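Alcohol oxidase (Myceliophthora thermophila, PDB 6F74) is a VAO-type flavoprotein that binds FAD and probably oxidises its substrate with oxygen as the electron acceptor. Local coordinates at residues Ser61-Asp69 / Cys106-Pro117; Leu283-Gly291 / Ala483-Pro491. All coordinates share one frame; numbering follows the deposited sequence.

Contact 1: residues Ser61-Asp69 / Cys106-Pro117; sequences SPIAQSCYD and CAPVDYAAGETP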
ATOM      1  N   SER A  61       6.304  16.831  16.290  1.00 19.70           N
ATOM      2  CA  SER A  61       5.194  17.711  16.598  1.00 20.02           C
ATOM      3  C   SER A  61       4.041  17.418  15.659  1.00 19.91           C
ATOM      4  O   SER A  61       4.279  17.271  14.470  1.00 19.78           O
ATOM      5  CB  SER A  61       5.579  19.191  16.495  1.00 20.54           C
ATOM      6  OG  SER A  61       6.937  19.546  16.630  1.00 20.67           O
ATOM      7  N   PRO A  62       2.801  17.329  16.188  1.00 20.00           N
ATOM      8  CA  PRO A  62       1.651  17.108  15.309  1.00 19.95           C
ATOM      9  C   PRO A  62       1.639  18.057  14.132  1.00 20.19           C
ATOM     10  O   PRO A  62       1.881  19.237  14.296  1.00 20.62           O
ATOM     11  CB  PRO A  62       0.429  17.365  16.211  1.00 20.28           C
ATOM     12  CG  PRO A  62       0.908  17.184  17.594  1.00 20.32           C
ATOM     13  CD  PRO A  62       2.425  17.414  17.608  1.00 20.21           C
ATOM     14  N   ILE A  63       1.403  17.525  12.943  1.00 19.95           N
ATOM     15  CA  ILE A  63       1.515  18.308  11.695  1.00 20.16           C
ATOM     16  C   ILE A  63       0.783  19.629  11.778  1.00 20.74           C
ATOM     17  O   ILE A  63       1.344  20.677  11.452  1.00 21.12           O
ATOM     18  CB  ILE A  63       1.057  17.483  10.486  1.00 19.86           C
ATOM     19  CG1 ILE A  63       1.906  16.218  10.311  1.00 19.38           C
ATOM     20  CG2 ILE A  63       1.157  18.276   9.201  1.00 20.12           C
ATOM     21  CD1 ILE A  63       3.382  16.417  10.033  1.00 19.40           C
ATOM     22  N   ALA A  64      -0.452  19.575  12.292  1.00 20.87           N
ATOM     23  CA  ALA A  64      -1.299  20.767  12.378  1.00 21.50           C
ATOM     24  C   ALA A  64      -1.391  21.432  13.755  1.00 21.92           C
ATOM     25  O   ALA A  64      -2.423  22.077  14.058  1.00 22.43           O
ATOM     26  CB  ALA A  64      -2.690  20.388  11.902  1.00 21.52           C
ATOM     27  N   GLN A  65      -0.362  21.321  14.589  1.00 21.79           N
ATOM     28  CA  GLN A  65      -0.412  21.940  15.954  1.00 22.21           C
ATOM     29  C   GLN A  65      -0.544  23.468  15.968  1.00 22.98           C
ATOM     30  O   GLN A  65      -1.088  24.051  16.912  1.00 23.48           O
ATOM     31  CB  GLN A  65       0.775  21.521  16.825  1.00 21.94           C
ATOM     32  CG  GLN A  65       2.148  21.903  16.265  1.00 21.88           C
ATOM     33  CD  GLN A  65       3.265  21.732  17.268  1.00 21.78           C
ATOM     34  OE1 GLN A  65       3.132  21.053  18.287  1.00 21.60           O
ATOM     35  NE2 GLN A  65       4.400  22.272  16.931  1.00 21.92           N
ATOM     36  N   SER A  66      -0.061  24.118  14.906  1.00 23.13           N
ATOM     37  CA  SER A  66      -0.197  25.565  14.750  1.00 23.92           C
ATOM     38  C   SER A  66      -1.640  26.076  14.637  1.00 24.44           C
ATOM     39  O   SER A  66      -1.875  27.272  14.813  1.00 25.22           O
ATOM     40  CB  SER A  66       0.628  26.041  13.553  1.00 23.99           C
ATOM     41  OG  SER A  66       0.062  25.625  12.324  1.00 23.76           O
ATOM     42  N   CYS A  67      -2.582  25.190  14.340  1.00 24.10           N
ATOM     43  CA  CYS A  67      -4.005  25.513  14.282  1.00 24.58           C
ATOM     44  C   CYS A  67      -4.693  25.631  15.643  1.00 25.00           C
ATOM     45  O   CYS A  67      -5.857  26.005  15.700  1.00 25.55           O
ATOM     46  CB  CYS A  67      -4.753  24.464  13.420  1.00 24.08           C
ATOM     47  SG  CYS A  67      -4.254  24.453  11.677  1.00 23.79           S
ATOM     48  N   TYR A  68      -3.990  25.287  16.718  1.00 24.78           N
ATOM     49  CA  TYR A  68      -4.601  25.190  18.042  1.00 25.11           C
ATOM     50  C   TYR A  68      -3.990  26.181  19.041  1.00 25.67           C
ATOM     51  O   TYR A  68      -2.808  26.541  18.950  1.00 25.54           O
ATOM     52  CB  TYR A  68      -4.515  23.738  18.546  1.00 24.40           C
ATOM     53  CG  TYR A  68      -5.240  22.758  17.651  1.00 23.95           C
ATOM     54  CD1 TYR A  68      -4.633  22.288  16.483  1.00 23.36           C
ATOM     55  CD2 TYR A  68      -6.543  22.334  17.941  1.00 24.21           C
ATOM     56  CE1 TYR A  68      -5.279  21.388  15.649  1.00 22.98           C
ATOM     57  CE2 TYR A  68      -7.204  21.410  17.135  1.00 23.83           C
ATOM     58  CZ  TYR A  68      -6.580  20.952  15.985  1.00 23.21           C
ATOM     59  OH  TYR A  68      -7.244  20.040  15.182  1.00 22.88           O
ATOM     60  N   ASP A  69      -4.784  26.594  20.016  1.00 26.33           N
ATOM     61  CA  ASP A  69      -4.331  27.513  21.089  1.00 26.96           C
ATOM     62  C   ASP A  69      -3.183  26.964  21.891  1.00 26.45           C
ATOM     63  O   ASP A  69      -3.145  25.792  22.180  1.00 25.83           O
ATOM     64  CB  ASP A  69      -5.452  27.823  22.088  1.00 27.75           C
ATOM     65  CG  ASP A  69      -6.549  28.611  21.507  1.00 28.50           C
ATOM     66  OD1 ASP A  69      -6.370  29.166  20.409  1.00 28.54           O
ATOM     67  OD2 ASP A  69      -7.622  28.686  22.152  1.00 29.12           O
ATOM     68  N   CYS A 106      -5.118  15.280  15.435  1.00 20.61           N
ATOM     69  CA  CYS A 106      -4.814  16.701  15.342  1.00 20.96           C
ATOM     70  C   CYS A 106      -5.145  17.202  13.953  1.00 21.01           C
ATOM     71  O   CYS A 106      -4.282  17.293  13.081  1.00 20.73           O
ATOM     72  CB  CYS A 106      -3.332  16.940  15.697  1.00 20.74           C
ATOM     73  SG  CYS A 106      -2.862  18.676  15.648  1.00 21.26           S
ATOM     74  N   ALA A 107      -6.425  17.495  13.745  1.00 21.42           N
ATOM     75  CA  ALA A 107      -6.941  17.852  12.412  1.00 21.50           C
ATOM     76  C   ALA A 107      -6.416  19.217  11.956  1.00 21.84           C
ATOM     77  O   ALA A 107      -6.259  20.117  12.776  1.00 22.27           O
ATOM     78  CB  ALA A 107      -8.464  17.846  12.417  1.00 21.94           C
ATOM     79  N   PRO A 108      -6.128  19.377  10.653  1.00 21.69           N
ATOM     80  CA  PRO A 108      -5.966  20.752  10.185  1.00 22.20           C
ATOM     81  C   PRO A 108      -7.298  21.490  10.283  1.00 22.89           C
ATOM     82  O   PRO A 108      -8.341  20.870  10.098  1.00 22.87           O
ATOM     83  CB  PRO A 108      -5.528  20.582   8.747  1.00 21.92           C
ATOM     84  CG  PRO A 108      -6.153  19.307   8.321  1.00 21.48           C
ATOM     85  CD  PRO A 108      -6.087  18.422   9.538  1.00 21.20           C
ATOM     86  N   VAL A 109      -7.241  22.785  10.622  1.00 23.54           N
ATOM     87  CA  VAL A 109      -8.462  23.588  10.778  1.00 24.32           C
ATOM     88  C   VAL A 109      -8.489  24.601   9.650  1.00 24.76           C
ATOM     89  O   VAL A 109      -7.513  25.321   9.447  1.00 24.87           O
ATOM     90  CB  VAL A 109      -8.518  24.280  12.154  1.00 24.88           C
ATOM     91  CG1 VAL A 109      -9.835  25.050  12.330  1.00 25.77           C
ATOM     92  CG2 VAL A 109      -8.376  23.288  13.261  1.00 24.46           C
ATOM     93  N   ASP A 110      -9.596  24.626   8.915  1.00 25.03           N
ATOM     94  CA  ASP A 110      -9.783  25.565   7.818  1.00 25.53           C
ATOM     95  C   ASP A 110     -10.570  26.753   8.341  1.00 26.55           C
ATOM     96  O   ASP A 110     -11.802  26.773   8.321  1.00 26.98           O
ATOM     97  CB  ASP A 110     -10.471  24.875   6.632  1.00 25.25           C
ATOM     98  CG  ASP A 110     -10.556  25.743   5.398  1.00 25.70           C
ATOM     99  OD1 ASP A 110     -10.187  26.934   5.408  1.00 26.32           O
ATOM    100  OD2 ASP A 110     -11.031  25.183   4.404  1.00 25.46           O
ATOM    101  N   TYR A 111      -9.833  27.742   8.852  1.00 26.98           N
ATOM    102  CA  TYR A 111     -10.443  28.921   9.456  1.00 28.02           C
ATOM    103  C   TYR A 111     -11.180  29.775   8.427  1.00 28.76           C
ATOM    104  O   TYR A 111     -12.250  30.322   8.746  1.00 29.57           O
ATOM    105  CB  TYR A 111      -9.401  29.785  10.188  1.00 28.35           C
ATOM    106  CG  TYR A 111      -8.991  29.214  11.529  1.00 27.97           C
ATOM    107  CD1 TYR A 111      -9.803  29.370  12.661  1.00 28.51           C
ATOM    108  CD2 TYR A 111      -7.796  28.509  11.666  1.00 27.14           C
ATOM    109  CE1 TYR A 111      -9.428  28.844  13.889  1.00 28.20           C
ATOM    110  CE2 TYR A 111      -7.405  27.981  12.883  1.00 26.82           C
ATOM    111  CZ  TYR A 111      -8.221  28.141  13.992  1.00 27.34           C
ATOM    112  OH  TYR A 111      -7.826  27.594  15.176  1.00 27.04           O
ATOM    113  N   ALA A 112     -10.626  29.887   7.216  1.00 28.55           N
ATOM    114  CA  ALA A 112     -11.279  30.607   6.121  1.00 29.20           C
ATOM    115  C   ALA A 112     -12.698  30.056   5.875  1.00 29.28           C
ATOM    116  O   ALA A 112     -13.620  30.830   5.661  1.00 30.16           O
ATOM    117  CB  ALA A 112     -10.449  30.527   4.836  1.00 28.81           C
ATOM    118  N   ALA A 113     -12.863  28.735   5.974  1.00 28.42           N
ATOM    119  CA  ALA A 113     -14.164  28.071   5.794  1.00 28.45           C
ATOM    120  C   ALA A 113     -15.078  28.077   7.041  1.00 28.96           C
ATOM    121  O   ALA A 113     -16.124  27.429   7.038  1.00 28.99           O
ATOM    122  CB  ALA A 113     -13.953  26.637   5.319  1.00 27.40           C
ATOM    123  N   GLY A 114     -14.697  28.814   8.082  1.00 29.43           N
ATOM    124  CA  GLY A 114     -15.466  28.894   9.320  1.00 30.00           C
ATOM    125  C   GLY A 114     -15.328  27.717  10.296  1.00 29.31           C
ATOM    126  O   GLY A 114     -16.081  27.655  11.270  1.00 29.80           O
ATOM    127  N   GLU A 115     -14.366  26.823  10.061  1.00 28.27           N
ATOM    128  CA  GLU A 115     -14.119  25.704  10.973  1.00 27.63           C
ATOM    129  C   GLU A 115     -13.440  26.211  12.253  1.00 27.86           C
ATOM    130  O   GLU A 115     -12.819  27.293  12.261  1.00 28.26           O
ATOM    131  CB  GLU A 115     -13.223  24.633  10.354  1.00 26.53           C
ATOM    132  CG  GLU A 115     -13.718  24.082   9.045  1.00 26.22           C
ATOM    133  CD  GLU A 115     -12.964  22.831   8.599  1.00 25.19           C
ATOM    134  OE1 GLU A 115     -11.881  22.513   9.132  1.00 24.70           O
ATOM    135  OE2 GLU A 115     -13.464  22.154   7.667  1.00 24.92           O
ATOM    136  N   THR A 116     -13.579  25.424  13.322  1.00 27.66           N
ATOM    137  CA  THR A 116     -13.024  25.783  14.633  1.00 27.89           C
ATOM    138  C   THR A 116     -12.379  24.558  15.269  1.00 27.04           C
ATOM    139  O   THR A 116     -12.818  23.430  15.001  1.00 26.57           O
ATOM    140  CB  THR A 116     -14.091  26.354  15.610  1.00 28.94           C
ATOM    141  OG1 THR A 116     -15.095  25.368  15.849  1.00 28.92           O
ATOM    142  CG2 THR A 116     -14.733  27.612  15.051  1.00 29.91           C
ATOM    143  N   PRO A 117     -11.347  24.777  16.113  1.00 26.90           N
ATOM    144  CA  PRO A 117     -10.564  23.658  16.617  1.00 26.07           C
ATOM    145  C   PRO A 117     -11.291  22.852  17.711  1.00 26.22           C
ATOM    146  O   PRO A 117     -12.060  23.404  18.498  1.00 27.04           O
ATOM    147  CB  PRO A 117      -9.306  24.342  17.200  1.00 26.06           C
ATOM    148  CG  PRO A 117      -9.740  25.718  17.562  1.00 27.08           C
ATOM    149  CD  PRO A 117     -10.820  26.077  16.586  1.00 27.52           C
TER
HETATM  150  O   HOH W   1      -1.713  16.825  12.409  1.00  3.62           O
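Tyr68 and Tyr111 each reach across to a backbone carbonyl of the other segment, joining two disulfide-anchored loops away from the flavin site. Segment 61-69 follows strand 57-59 and makes a type I beta turn at Pro62-Gln65 and a short 3-10 segment. Segment 106-117, in the loop before strand 128-131, has no helix or strand.

Two hydroxyl-to-carbonyl hydrogen bonds cross the contact. Tyr68 OH donates to Ala107 O at 2.6 Å, in the carbonyl plane and on a lone pair. Tyr111 OH donates to Cys67 O, also at 2.6 Å, but tilted 19° from the carbonyl plane. In both cases the acceptor lies at the ring edge. A water adds a third link: it accepts from Ala64 N and donates to Cys106 O at 2.7 Å.

Sulfur contacts follow. With chi1 at -179°, Cys106 SG swings away from its own N and comes to lie oblique to the Tyr68 ring, 4.6 Å from the centroid. The same SG touches Pro62 CB at 3.6 Å. It is bonded to Cys120, while Cys67 is bonded to Cys78 of helix 75-84, so each loop is also tied covalently to a neighbour.

Apolar packing fills the rest. Pro117 CB rests 3.5 Å from Tyr68 CD2. Within 106-117, Val109 CG1 sits over the centre of one Tyr111 ring face, while Val109 CG2 crosses to Cys67 CB at 3.8 Å.

Contact 2: residues Leu283-Gly291 / Ala483-Pro491; sequences LFRAIRGGG and ADTSSGLHP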
ATOM      1  N   LEU A 283      14.192 -16.061   5.853  1.00 25.15           N
ATOM      2  CA  LEU A 283      13.991 -14.613   5.975  1.00 24.30           C
ATOM      3  C   LEU A 283      13.622 -13.969   4.624  1.00 24.01           C
ATOM      4  O   LEU A 283      12.820 -13.046   4.575  1.00 23.31           O
ATOM      5  CB  LEU A 283      15.224 -13.948   6.588  1.00 24.32           C
ATOM      6  CG  LEU A 283      15.314 -12.413   6.653  1.00 23.61           C
ATOM      7  CD1 LEU A 283      14.253 -11.772   7.513  1.00 22.88           C
ATOM      8  CD2 LEU A 283      16.707 -12.050   7.149  1.00 23.89           C
ATOM      9  N   PHE A 284      14.254 -14.441   3.551  1.00 24.61           N
ATOM     10  CA  PHE A 284      14.060 -13.919   2.202  1.00 24.49           C
ATOM     11  C   PHE A 284      12.620 -14.151   1.730  1.00 24.17           C
ATOM     12  O   PHE A 284      11.981 -13.265   1.136  1.00 23.62           O
ATOM     13  CB  PHE A 284      15.088 -14.610   1.303  1.00 25.39           C
ATOM     14  CG  PHE A 284      15.009 -14.245  -0.146  1.00 25.45           C
ATOM     15  CD1 PHE A 284      15.075 -12.924  -0.545  1.00 24.94           C
ATOM     16  CD2 PHE A 284      14.965 -15.244  -1.121  1.00 26.15           C
ATOM     17  CE1 PHE A 284      15.061 -12.601  -1.892  1.00 25.09           C
ATOM     18  CE2 PHE A 284      14.951 -14.931  -2.464  1.00 26.28           C
ATOM     19  CZ  PHE A 284      14.997 -13.604  -2.863  1.00 25.75           C
ATOM     20  N   ARG A 285      12.115 -15.348   2.033  1.00 24.56           N
ATOM     21  CA  ARG A 285      10.746 -15.708   1.745  1.00 24.36           C
ATOM     22  C   ARG A 285       9.764 -14.859   2.551  1.00 23.54           C
ATOM     23  O   ARG A 285       8.797 -14.354   2.000  1.00 23.10           O
ATOM     24  CB  ARG A 285      10.502 -17.198   2.004  1.00 25.07           C
ATOM     25  CG  ARG A 285       9.071 -17.627   1.646  1.00 24.95           C
ATOM     26  CD  ARG A 285       8.766 -19.111   1.859  1.00 25.73           C
ATOM     27  NE  ARG A 285       9.199 -19.627   3.174  1.00 26.04           N
ATOM     28  CZ  ARG A 285      10.116 -20.570   3.385  1.00 26.87           C
ATOM     29  NH1 ARG A 285      10.787 -21.109   2.354  1.00 27.53           N
ATOM     30  NH2 ARG A 285      10.437 -20.896   4.640  1.00 27.06           N
ATOM     31  N   ALA A 286      10.023 -14.703   3.838  1.00 23.39           N
ATOM     32  CA  ALA A 286       9.162 -13.892   4.716  1.00 22.70           C
ATOM     33  C   ALA A 286       8.968 -12.446   4.227  1.00 22.03           C
ATOM     34  O   ALA A 286       7.841 -11.934   4.199  1.00 21.57           O
ATOM     35  CB  ALA A 286       9.725 -13.892   6.119  1.00 22.73           C
ATOM     36  N   ILE A 287      10.056 -11.791   3.839  1.00 22.05           N
ATOM     37  CA  ILE A 287       9.946 -10.396   3.350  1.00 21.50           C
ATOM     38  C   ILE A 287       9.310 -10.264   1.972  1.00 21.45           C
ATOM     39  O   ILE A 287       8.934  -9.161   1.581  1.00 21.01           O
ATOM     40  CB  ILE A 287      11.280  -9.624   3.374  1.00 21.57           C
ATOM     41  CG1 ILE A 287      12.333 -10.240   2.440  1.00 22.25           C
ATOM     42  CG2 ILE A 287      11.818  -9.573   4.790  1.00 21.53           C
ATOM     43  CD1 ILE A 287      13.394  -9.226   2.005  1.00 22.30           C
ATOM     44  N   ARG A 288       9.222 -11.373   1.232  1.00 21.97           N
ATOM     45  CA  ARG A 288       8.585 -11.401  -0.082  1.00 21.99           C
ATOM     46  C   ARG A 288       7.153 -11.921   0.011  1.00 21.85           C
ATOM     47  O   ARG A 288       6.814 -12.954  -0.563  1.00 22.29           O
ATOM     48  CB  ARG A 288       9.425 -12.269  -1.027  1.00 22.73           C
ATOM     49  CG  ARG A 288      10.748 -11.633  -1.432  1.00 22.95           C
ATOM     50  CD  ARG A 288      11.557 -12.530  -2.348  1.00 23.78           C
ATOM     51  NE  ARG A 288      10.768 -12.997  -3.505  1.00 23.95           N
ATOM     52  CZ  ARG A 288      11.007 -14.103  -4.212  1.00 24.70           C
ATOM     53  NH1 ARG A 288      12.028 -14.900  -3.928  1.00 25.40           N
ATOM     54  NH2 ARG A 288      10.209 -14.438  -5.222  1.00 24.80           N
ATOM     55  N   GLY A 289       6.303 -11.190   0.724  1.00 21.28           N
ATOM     56  CA  GLY A 289       4.877 -11.535   0.879  1.00 21.14           C
ATOM     57  C   GLY A 289       4.358 -11.658   2.307  1.00 21.00           C
ATOM     58  O   GLY A 289       3.139 -11.688   2.522  1.00 20.85           O
ATOM     59  N   GLY A 290       5.252 -11.720   3.289  1.00 21.09           N
ATOM     60  CA  GLY A 290       4.865 -11.867   4.688  1.00 21.02           C
ATOM     61  C   GLY A 290       4.800 -10.595   5.482  1.00 20.47           C
ATOM     62  O   GLY A 290       4.759 -10.647   6.698  1.00 20.46           O
ATOM     63  N   GLY A 291       4.804  -9.453   4.799  1.00 20.07           N
ATOM     64  CA  GLY A 291       4.678  -8.180   5.443  1.00 19.60           C
ATOM     65  C   GLY A 291       5.950  -7.633   6.030  1.00 19.55           C
ATOM     66  O   GLY A 291       7.023  -8.134   5.750  1.00 19.88           O
ATOM     67  N   ALA A 483       5.530 -21.233  -9.649  1.00 28.10           N
ATOM     68  CA  ALA A 483       6.702 -22.125  -9.706  1.00 29.07           C
ATOM     69  C   ALA A 483       7.860 -21.709  -8.781  1.00 28.97           C
ATOM     70  O   ALA A 483       8.656 -22.549  -8.358  1.00 29.71           O
ATOM     71  CB  ALA A 483       7.199 -22.270 -11.127  1.00 29.70           C
ATOM     72  N   ASP A 484       7.938 -20.421  -8.452  1.00 28.08           N
ATOM     73  CA  ASP A 484       8.973 -19.916  -7.576  1.00 27.92           C
ATOM     74  C   ASP A 484       8.662 -20.179  -6.077  1.00 27.64           C
ATOM     75  O   ASP A 484       7.992 -19.394  -5.402  1.00 26.79           O
ATOM     76  CB  ASP A 484       9.185 -18.422  -7.841  1.00 27.16           C
ATOM     77  CG  ASP A 484      10.308 -17.832  -7.010  1.00 27.04           C
ATOM     78  OD1 ASP A 484      10.943 -18.592  -6.259  1.00 27.54           O
ATOM     79  OD2 ASP A 484      10.543 -16.609  -7.114  1.00 26.48           O
ATOM     80  N   THR A 485       9.214 -21.270  -5.563  1.00 28.42           N
ATOM     81  CA  THR A 485       9.007 -21.657  -4.160  1.00 28.33           C
ATOM     82  C   THR A 485       9.769 -20.800  -3.139  1.00 27.82           C
ATOM     83  O   THR A 485       9.516 -20.926  -1.937  1.00 27.61           O
ATOM     84  CB  THR A 485       9.407 -23.113  -3.934  1.00 29.42           C
ATOM     85  OG1 THR A 485      10.786 -23.269  -4.274  1.00 30.09           O
ATOM     86  CG2 THR A 485       8.557 -24.064  -4.787  1.00 29.99           C
ATOM     87  N   SER A 486      10.715 -19.969  -3.588  1.00 27.70           N
ATOM     88  CA  SER A 486      11.376 -18.996  -2.699  1.00 27.16           C
ATOM     89  C   SER A 486      10.445 -17.823  -2.305  1.00 26.07           C
ATOM     90  O   SER A 486      10.751 -17.038  -1.407  1.00 25.57           O
ATOM     91  CB  SER A 486      12.640 -18.441  -3.361  1.00 27.45           C
ATOM     92  OG  SER A 486      12.315 -17.527  -4.379  1.00 27.02           O
ATOM     93  N   SER A 487       9.332 -17.678  -3.017  1.00 25.75           N
ATOM     94  CA  SER A 487       8.363 -16.624  -2.746  1.00 24.83           C
ATOM     95  C   SER A 487       7.501 -16.885  -1.524  1.00 24.54           C
ATOM     96  O   SER A 487       7.144 -18.026  -1.238  1.00 25.05           O
ATOM     97  CB  SER A 487       7.442 -16.459  -3.946  1.00 24.68           C
ATOM     98  OG  SER A 487       6.547 -15.411  -3.726  1.00 23.86           O
ATOM     99  N   GLY A 488       7.148 -15.807  -0.830  1.00 23.78           N
ATOM    100  CA  GLY A 488       6.236 -15.856   0.301  1.00 23.46           C
ATOM    101  C   GLY A 488       4.836 -15.340   0.026  1.00 22.95           C
ATOM    102  O   GLY A 488       4.090 -15.098   0.976  1.00 22.62           O
ATOM    103  N   LEU A 489       4.463 -15.197  -1.260  1.00 22.95           N
ATOM    104  CA  LEU A 489       3.223 -14.513  -1.609  1.00 22.44           C
ATOM    105  C   LEU A 489       2.043 -15.399  -1.304  1.00 22.68           C
ATOM    106  O   LEU A 489       2.059 -16.590  -1.605  1.00 23.32           O
ATOM    107  CB  LEU A 489       3.169 -14.100  -3.086  1.00 22.41           C
ATOM    108  CG  LEU A 489       3.822 -12.770  -3.478  1.00 21.99           C
ATOM    109  CD1 LEU A 489       3.867 -12.663  -4.980  1.00 22.18           C
ATOM    110  CD2 LEU A 489       3.058 -11.581  -2.903  1.00 21.29           C
ATOM    111  N   HIS A 490       1.020 -14.793  -0.699  1.00 22.22           N
ATOM    112  CA  HIS A 490      -0.283 -15.446  -0.467  1.00 22.42           C
ATOM    113  C   HIS A 490      -0.661 -16.315  -1.676  1.00 22.91           C
ATOM    114  O   HIS A 490      -0.683 -15.815  -2.805  1.00 22.73           O
ATOM    115  CB  HIS A 490      -1.343 -14.373  -0.241  1.00 21.83           C
ATOM    116  CG  HIS A 490      -2.595 -14.864   0.422  1.00 22.02           C
ATOM    117  ND1 HIS A 490      -3.316 -15.951  -0.038  1.00 22.57           N
ATOM    118  CD2 HIS A 490      -3.293 -14.354   1.458  1.00 21.78           C
ATOM    119  CE1 HIS A 490      -4.374 -16.123   0.740  1.00 22.68           C
ATOM    120  NE2 HIS A 490      -4.394 -15.151   1.642  1.00 22.20           N
ATOM    121  N   PRO A 491      -0.897 -17.632  -1.459  1.00 23.58           N
ATOM    122  CA  PRO A 491      -1.324 -18.531  -2.542  1.00 24.13           C
ATOM    123  C   PRO A 491      -2.438 -17.995  -3.478  1.00 23.83           C
ATOM    124  O   PRO A 491      -2.375 -18.198  -4.702  1.00 24.04           O
ATOM    125  CB  PRO A 491      -1.834 -19.746  -1.784  1.00 24.78           C
ATOM    126  CG  PRO A 491      -1.022 -19.778  -0.539  1.00 24.78           C
ATOM    127  CD  PRO A 491      -0.757 -18.356  -0.187  1.00 23.94           C
TER
HETATM  128  O   HOH W   2       1.333 -12.555   1.049  1.00 21.69           O
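Arg288 puts its guanidinium against Asp484 and Ser486, pinning a loop with an Asx turn to the segment that carries the end of helix 281-287 and its glycine-rich exit. Arg288 NH2 makes a salt bridge to Asp484 OD2 at 2.9 Å. The bond is nearly straight (166°) and lies in the guanidinium plane, yet it meets the carboxylate from above. NH1 gives a more bent bond to Ser486 OG at 2.7 Å. A bend at chi3 (52°) turns the arginine end toward this pair.

The next shell fixes these partners. Asp484 OD1 accepts from Ser486 OG at 2.6 Å and from Ser486 N, which closes the Asx turn. Arg288 NE bonds to Ala257 O, and NH2 has a second carboxylate in Asp258, which also binds Ser487 OG. Arg288 CD lies over one face of the Phe284 ring. With an alanine in place of Arg288, Asp484 and Asp258 would probably lose the positive charge they share, and Ser486 OG its NH1 donor.

Farther along, the Leu489 side chain comes about 10 Å from the bound FAD. A side chain at Gly488 or Gly289 would clash with the opposite segment: Gly488 CA lies 3.4 Å from Arg285 O.

How the contacts relate
The two contacts lie on opposite sides of the chain's centre, with their centres about 43 Å apart and nearest atoms about 25 Å apart. They do not touch. Both segments of contact 1 precede both of contact 2 in sequence. Contact 1 ties loops near the N-terminus, between strands 57-59 and 128-131, which are antiparallel neighbours in the four-stranded sheet. Contact 2 spans far more sequence. It joins helix 281-287, between strands 272-276 and 296-306 of the six-stranded sheet, to the loop before strand 498-503 of the seven-stranded sheet. Contact 2 thus joins connections between strands of two different sheets, close to the FAD, whereas contact 1 is a local tie away from it.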